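Local coordinates for protein hydroquinone dioxygenase large subunit (Pseudomonas sp., PDB 4ZXA) that forms the large subunit of a two-subunit iron(II)-dependent hydroquinone 1,2-dioxygenase, which probably opens the aromatic ring of hydroquinone with molecular oxygen, at residues A46-P51 against H87-R92; L39-Y44 against I65-M70. All coordinates share one frame; numbering follows the deposited sequence.

From the N terminus, strand 37-41 is followed by a turn and strand 45-52, which pair as an antiparallel hairpin; R47 N and S40 O, 2.6 Å apart, probably share one of its hydrogen bonds. Strand 55-62 adds the next strand, and the chain then enters helix 63-75, where contact 2 closes a loop by setting I65-M70 against L39-Y44. Beyond the helix, H87-R92, leading into strand 89-93, returns to A46-P51 and closes contact 1. The two closures cross, since their segments alternate along the chain. Contact 2 ties the helix to the five-stranded sheet, and contact 1 joins that sheet to the eight-stranded one. F66 packs against A46 and I48, connecting the two.

Contact 1: residues A46-P51 against H87-R92; sequences ARITWP and HVIGTR
I89 reaches across to I48 and W50 with its delta methyl, the group that carries most of this apolar contact. At its base CB points toward strand 45-52. The next atom, CG1, lies anti to the carbonyl carbon (chi1 -62°) and comes within 4.3 Å of I48 CG1. At the tip, CD1 of I89 settles 3.9 Å from I48 CG2, with I48 CB only slightly farther at 4.1 Å. The same methyl approaches the six-membered half of the W50 indole, 4.3 Å from CZ3, on an oblique path. The two isoleucine side chains meet at a slant; the branch of I48 and the indole lie on the same side of the methyl. V88 adds a second methyl: its CG1 stands 4.0 Å from W50 CH2, and its side chain crosses that of W50 at about a right angle. CG of W50 sits between the backbone N and the carbonyl carbon (chi1 69°) and, with chi2 near a right angle, the benzene half faces V88 and I89; NE1 donates to V114 O. No hydrogen bond spans the two segments. D86 OD1 accepts from the backbone N of both V88 and I89. A102 of strand 97-102 touches both W50 and I89, and F66 of helix 63-75 packs on I48. Strands 45-52 and 89-93, members of different antiparallel sheets, thus meet through side chains in a buried layer beside this helix.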
loop_
_atom_site.group_PDB
_atom_site.type_symbol
_atom_site.label_atom_id
_atom_site.label_comp_id
_atom_site.label_asym_id
_atom_site.label_seq_id
_atom_site.Cartn_x
_atom_site.Cartn_y
_atom_site.Cartn_z
ATOM N N ALA E 46 -12.302 0.739 -1.773
ATOM C CA ALA E 46 -13.174 1.664 -1.071
ATOM C C ALA E 46 -13.006 3.023 -1.739
ATOM O O ALA E 46 -11.904 3.395 -2.160
ATOM C CB ALA E 46 -12.801 1.747 0.400
ATOM N N ARG E 47 -14.098 3.764 -1.842
ATOM C CA ARG E 47 -14.050 5.067 -2.464
ATOM C C ARG E 47 -14.748 6.093 -1.599
ATOM O O ARG E 47 -15.875 5.880 -1.171
ATOM C CB ARG E 47 -14.708 5.008 -3.831
ATOM C CG ARG E 47 -14.836 6.375 -4.488
ATOM C CD ARG E 47 -15.596 6.258 -5.775
ATOM N NE ARG E 47 -15.655 7.524 -6.477
ATOM C CZ ARG E 47 -16.638 7.854 -7.306
ATOM N NH1 ARG E 47 -17.634 7.001 -7.513
ATOM N NH2 ARG E 47 -16.630 9.036 -7.916
ATOM N N ILE E 48 -14.074 7.212 -1.355
ATOM C CA ILE E 48 -14.611 8.267 -0.510
ATOM C C ILE E 48 -14.764 9.513 -1.335
ATOM O O ILE E 48 -13.817 9.927 -1.984
ATOM C CB ILE E 48 -13.652 8.601 0.654
ATOM C CG1 ILE E 48 -13.279 7.331 1.412
ATOM C CG2 ILE E 48 -14.280 9.632 1.606
ATOM C CD1 ILE E 48 -14.490 6.660 1.993
ATOM N N THR E 49 -15.947 10.122 -1.305
ATOM C CA THR E 49 -16.134 11.412 -1.956
ATOM C C THR E 49 -16.478 12.492 -0.939
ATOM O O THR E 49 -16.955 12.194 0.154
ATOM C CB THR E 49 -17.220 11.376 -3.061
ATOM O OG1 THR E 49 -18.501 11.096 -2.484
ATOM C CG2 THR E 49 -16.892 10.331 -4.108
ATOM N N TRP E 50 -16.228 13.746 -1.303
ATOM C CA TRP E 50 -16.462 14.872 -0.414
ATOM C C TRP E 50 -16.419 16.167 -1.217
ATOM O O TRP E 50 -15.728 16.251 -2.232
ATOM C CB TRP E 50 -15.406 14.915 0.698
ATOM C CG TRP E 50 -14.031 15.257 0.202
ATOM C CD1 TRP E 50 -13.511 16.508 0.030
ATOM C CD2 TRP E 50 -12.999 14.339 -0.197
ATOM N NE1 TRP E 50 -12.220 16.429 -0.439
ATOM C CE2 TRP E 50 -11.882 15.110 -0.589
ATOM C CE3 TRP E 50 -12.908 12.939 -0.251
ATOM C CZ2 TRP E 50 -10.692 14.534 -1.038
ATOM C CZ3 TRP E 50 -11.718 12.363 -0.698
ATOM C CH2 TRP E 50 -10.628 13.159 -1.082
ATOM N N PRO E 51 -17.166 17.185 -0.765
ATOM C CA PRO E 51 -17.201 18.491 -1.431
ATOM C C PRO E 51 -15.944 19.312 -1.157
ATOM O O PRO E 51 -15.459 19.316 -0.020
ATOM C CB PRO E 51 -18.396 19.178 -0.771
ATOM C CG PRO E 51 -18.487 18.535 0.581
ATOM C CD PRO E 51 -18.125 17.105 0.350
ATOM N N HIS E 87 -2.686 8.544 3.569
ATOM C CA HIS E 87 -2.255 9.935 3.614
ATOM C C HIS E 87 -3.337 10.943 3.222
ATOM O O HIS E 87 -3.080 12.146 3.159
ATOM C CB HIS E 87 -0.981 10.133 2.788
ATOM C CG HIS E 87 0.211 9.439 3.365
ATOM N ND1 HIS E 87 0.528 8.132 3.065
ATOM C CD2 HIS E 87 1.150 9.866 4.242
ATOM C CE1 HIS E 87 1.618 7.785 3.727
ATOM N NE2 HIS E 87 2.016 8.820 4.445
ATOM N N VAL E 88 -4.545 10.453 2.968
ATOM C CA VAL E 88 -5.663 11.339 2.673
ATOM C C VAL E 88 -6.767 11.254 3.724
ATOM O O VAL E 88 -7.254 12.275 4.190
ATOM C CB VAL E 88 -6.245 11.041 1.278
ATOM C CG1 VAL E 88 -7.456 11.903 1.006
ATOM C CG2 VAL E 88 -5.178 11.267 0.226
ATOM N N ILE E 89 -7.141 10.037 4.107
ATOM C CA ILE E 89 -8.330 9.803 4.917
ATOM C C ILE E 89 -8.026 9.449 6.365
ATOM O O ILE E 89 -7.169 8.622 6.640
ATOM C CB ILE E 89 -9.177 8.661 4.317
ATOM C CG1 ILE E 89 -9.662 9.037 2.915
ATOM C CG2 ILE E 89 -10.345 8.351 5.218
ATOM C CD1 ILE E 89 -10.601 10.244 2.890
ATOM N N GLY E 90 -8.751 10.061 7.294
ATOM C CA GLY E 90 -8.481 9.849 8.701
ATOM C C GLY E 90 -9.510 10.431 9.653
ATOM O O GLY E 90 -10.420 11.160 9.254
ATOM N N THR E 91 -9.369 10.089 10.929
ATOM C CA THR E 91 -10.235 10.616 11.963
ATOM C C THR E 91 -9.414 11.178 13.108
ATOM O O THR E 91 -8.274 10.776 13.334
ATOM C CB THR E 91 -11.199 9.554 12.488
ATOM O OG1 THR E 91 -10.476 8.375 12.817
ATOM C CG2 THR E 91 -12.210 9.200 11.427
ATOM N N ARG E 92 -9.990 12.131 13.821
ATOM C CA ARG E 92 -9.325 12.707 14.970
ATOM C C ARG E 92 -10.347 12.555 16.052
ATOM O O ARG E 92 -11.463 13.029 15.907
ATOM C CB ARG E 92 -9.023 14.186 14.726
ATOM C CG ARG E 92 -7.799 14.717 15.462
ATOM C CD ARG E 92 -7.939 14.662 16.993
ATOM N NE ARG E 92 -6.907 15.482 17.636
ATOM C CZ ARG E 92 -6.702 15.562 18.950
ATOM N NH1 ARG E 92 -7.442 14.854 19.790
ATOM N NH2 ARG E 92 -5.748 16.350 19.421
#

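Contact 2: residues L39-Y44 against I65-M70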
loop_
_atom_site.group_PDB
_atom_site.type_symbol
_atom_site.label_atom_id
_atom_site.label_comp_id
_atom_site.label_asym_id
_atom_site.label_seq_id
_atom_site.Cartn_x
_atom_site.Cartn_y
_atom_site.Cartn_z
ATOM N N LEU E 39 -19.392 7.116 1.102
ATOM C CA LEU E 39 -18.543 5.940 1.128
ATOM C C LEU E 39 -19.135 4.769 0.324
ATOM O O LEU E 39 -20.229 4.278 0.637
ATOM C CB LEU E 39 -18.291 5.523 2.579
ATOM C CG LEU E 39 -17.679 6.649 3.410
ATOM C CD1 LEU E 39 -18.749 7.434 4.138
ATOM C CD2 LEU E 39 -16.659 6.075 4.392
ATOM N N SER E 40 -18.408 4.325 -0.703
ATOM C CA SER E 40 -18.815 3.151 -1.470
ATOM C C SER E 40 -17.613 2.267 -1.734
ATOM O O SER E 40 -16.478 2.717 -1.617
ATOM C CB SER E 40 -19.416 3.569 -2.805
ATOM O OG SER E 40 -18.408 4.074 -3.657
ATOM N N ARG E 41 -17.860 1.021 -2.112
ATOM C CA ARG E 41 -16.782 0.113 -2.466
ATOM C C ARG E 41 -17.153 -0.717 -3.684
ATOM O O ARG E 41 -18.322 -0.987 -3.929
ATOM C CB ARG E 41 -16.436 -0.801 -1.289
ATOM C CG ARG E 41 -17.289 -2.047 -1.196
ATOM C CD ARG E 41 -16.523 -3.199 -0.578
ATOM N NE ARG E 41 -15.626 -3.838 -1.534
ATOM C CZ ARG E 41 -14.896 -4.916 -1.272
ATOM N NH1 ARG E 41 -14.952 -5.485 -0.082
ATOM N NH2 ARG E 41 -14.110 -5.425 -2.205
ATOM N N ASP E 42 -16.145 -1.116 -4.447
ATOM C CA ASP E 42 -16.355 -2.022 -5.562
ATOM C C ASP E 42 -15.547 -3.293 -5.348
ATOM O O ASP E 42 -15.296 -3.689 -4.217
ATOM C CB ASP E 42 -15.998 -1.360 -6.895
ATOM C CG ASP E 42 -14.588 -0.834 -6.924
ATOM O OD1 ASP E 42 -13.758 -1.320 -6.137
ATOM O OD2 ASP E 42 -14.308 0.064 -7.737
ATOM N N GLU E 43 -15.145 -3.933 -6.435
ATOM C CA GLU E 43 -14.443 -5.203 -6.349
ATOM C C GLU E 43 -13.022 -5.065 -5.803
ATOM O O GLU E 43 -12.464 -6.019 -5.272
ATOM C CB GLU E 43 -14.430 -5.894 -7.713
ATOM C CG GLU E 43 -15.796 -6.364 -8.184
ATOM C CD GLU E 43 -16.557 -5.302 -8.954
ATOM O OE1 GLU E 43 -16.108 -4.142 -8.974
ATOM O OE2 GLU E 43 -17.606 -5.627 -9.538
ATOM N N TYR E 44 -12.444 -3.879 -5.933
ATOM C CA TYR E 44 -11.072 -3.652 -5.478
ATOM C C TYR E 44 -10.892 -2.491 -4.488
ATOM O O TYR E 44 -9.983 -2.526 -3.659
ATOM C CB TYR E 44 -10.149 -3.402 -6.675
ATOM C CG TYR E 44 -9.629 -4.645 -7.363
ATOM C CD1 TYR E 44 -9.929 -4.905 -8.695
ATOM C CD2 TYR E 44 -8.834 -5.552 -6.686
ATOM C CE1 TYR E 44 -9.445 -6.023 -9.327
ATOM C CE2 TYR E 44 -8.345 -6.679 -7.312
ATOM C CZ TYR E 44 -8.653 -6.914 -8.634
ATOM O OH TYR E 44 -8.170 -8.046 -9.263
ATOM N N ILE E 65 -6.870 -2.854 2.677
ATOM C CA ILE E 65 -6.256 -1.782 3.459
ATOM C C ILE E 65 -7.322 -0.974 4.202
ATOM O O ILE E 65 -7.209 -0.743 5.419
ATOM C CB ILE E 65 -5.350 -0.889 2.570
ATOM C CG1 ILE E 65 -4.179 -1.729 2.045
ATOM C CG2 ILE E 65 -4.841 0.319 3.316
ATOM C CD1 ILE E 65 -3.233 -0.967 1.163
ATOM N N PHE E 66 -8.372 -0.594 3.474
ATOM C CA PHE E 66 -9.470 0.176 4.049
ATOM C C PHE E 66 -10.146 -0.536 5.205
ATOM O O PHE E 66 -10.364 0.064 6.258
ATOM C CB PHE E 66 -10.528 0.503 3.001
ATOM C CG PHE E 66 -11.585 1.440 3.493
ATOM C CD1 PHE E 66 -12.757 0.957 4.053
ATOM C CD2 PHE E 66 -11.406 2.812 3.399
ATOM C CE1 PHE E 66 -13.747 1.830 4.516
ATOM C CE2 PHE E 66 -12.393 3.700 3.855
ATOM C CZ PHE E 66 -13.562 3.206 4.408
ATOM N N LEU E 67 -10.494 -1.804 5.005
ATOM C CA LEU E 67 -11.182 -2.570 6.043
ATOM C C LEU E 67 -10.334 -2.792 7.293
ATOM O O LEU E 67 -10.846 -2.662 8.404
ATOM C CB LEU E 67 -11.700 -3.908 5.512
ATOM C CG LEU E 67 -12.817 -3.726 4.487
ATOM C CD1 LEU E 67 -13.042 -5.016 3.734
ATOM C CD2 LEU E 67 -14.099 -3.232 5.175
ATOM N N ARG E 68 -9.053 -3.119 7.132
ATOM C CA ARG E 68 -8.205 -3.305 8.306
ATOM C C ARG E 68 -8.169 -2.005 9.112
ATOM O O ARG E 68 -8.248 -2.019 10.355
ATOM C CB ARG E 68 -6.782 -3.717 7.919
ATOM C CG ARG E 68 -6.684 -5.013 7.136
ATOM C CD ARG E 68 -5.236 -5.495 7.030
ATOM N NE ARG E 68 -5.093 -6.518 5.998
ATOM C CZ ARG E 68 -4.601 -6.295 4.782
ATOM N NH1 ARG E 68 -4.175 -5.081 4.437
ATOM N NH2 ARG E 68 -4.529 -7.295 3.916
ATOM N N ALA E 69 -8.078 -0.881 8.405
ATOM C CA ALA E 69 -7.984 0.421 9.067
ATOM C C ALA E 69 -9.251 0.746 9.833
ATOM O O ALA E 69 -9.188 1.128 10.993
ATOM C CB ALA E 69 -7.684 1.522 8.066
ATOM N N MET E 70 -10.403 0.578 9.190
ATOM C CA MET E 70 -11.673 0.950 9.810
ATOM C C MET E 70 -11.961 0.005 10.948
ATOM O O MET E 70 -12.541 0.396 11.970
ATOM C CB MET E 70 -12.838 0.927 8.808
ATOM C CG MET E 70 -14.193 1.199 9.467
ATOM S SD MET E 70 -15.511 1.572 8.292
ATOM C CE MET E 70 -14.953 3.186 7.704
#
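F66 holds CG opposite its backbone N (chi1 -172°), which swings its ring from the helix toward L39; L39 holds CG beside its backbone N (chi1 -57°), sending its branched end back toward the helix. The leucine CD2 arrives at the edge of the phenyl ring, near its plane, 4.2 Å from F66 CZ. One turn farther along the helix, M70 brings its CE to 4.7 Å from L39 CD2, a looser neighbour. The second touch is between R41 and L67. Folding of the arginine chain at chi3 (-79°) turns its guanidinium back on the strand end, where NE and NH2 grip the single oxygen D42 O side-on, at 2.7 Å from NE and 2.9 Å from NH2. Both donors lie in the carbonyl plane, and the oxygen lies close to the guanidinium plane. This fork restrains the group's rotation and leaves NH1 4.3 Å from L67 CD1, met obliquely; NH2 has a further partner in A153 O. D42 also organises the turn with its carboxylate: OD1, approached from above its plane, accepts from Y44 N at 2.9 Å and also takes F45 N, while OD2 bonds T308 OG1 of the second subunit. W136 covers L39 and L67 from helix 122-136. Helix 63-75 thus packs on one face of a β-hairpin, strands 37-41 and 45-52, whose connection contains an Asx turn.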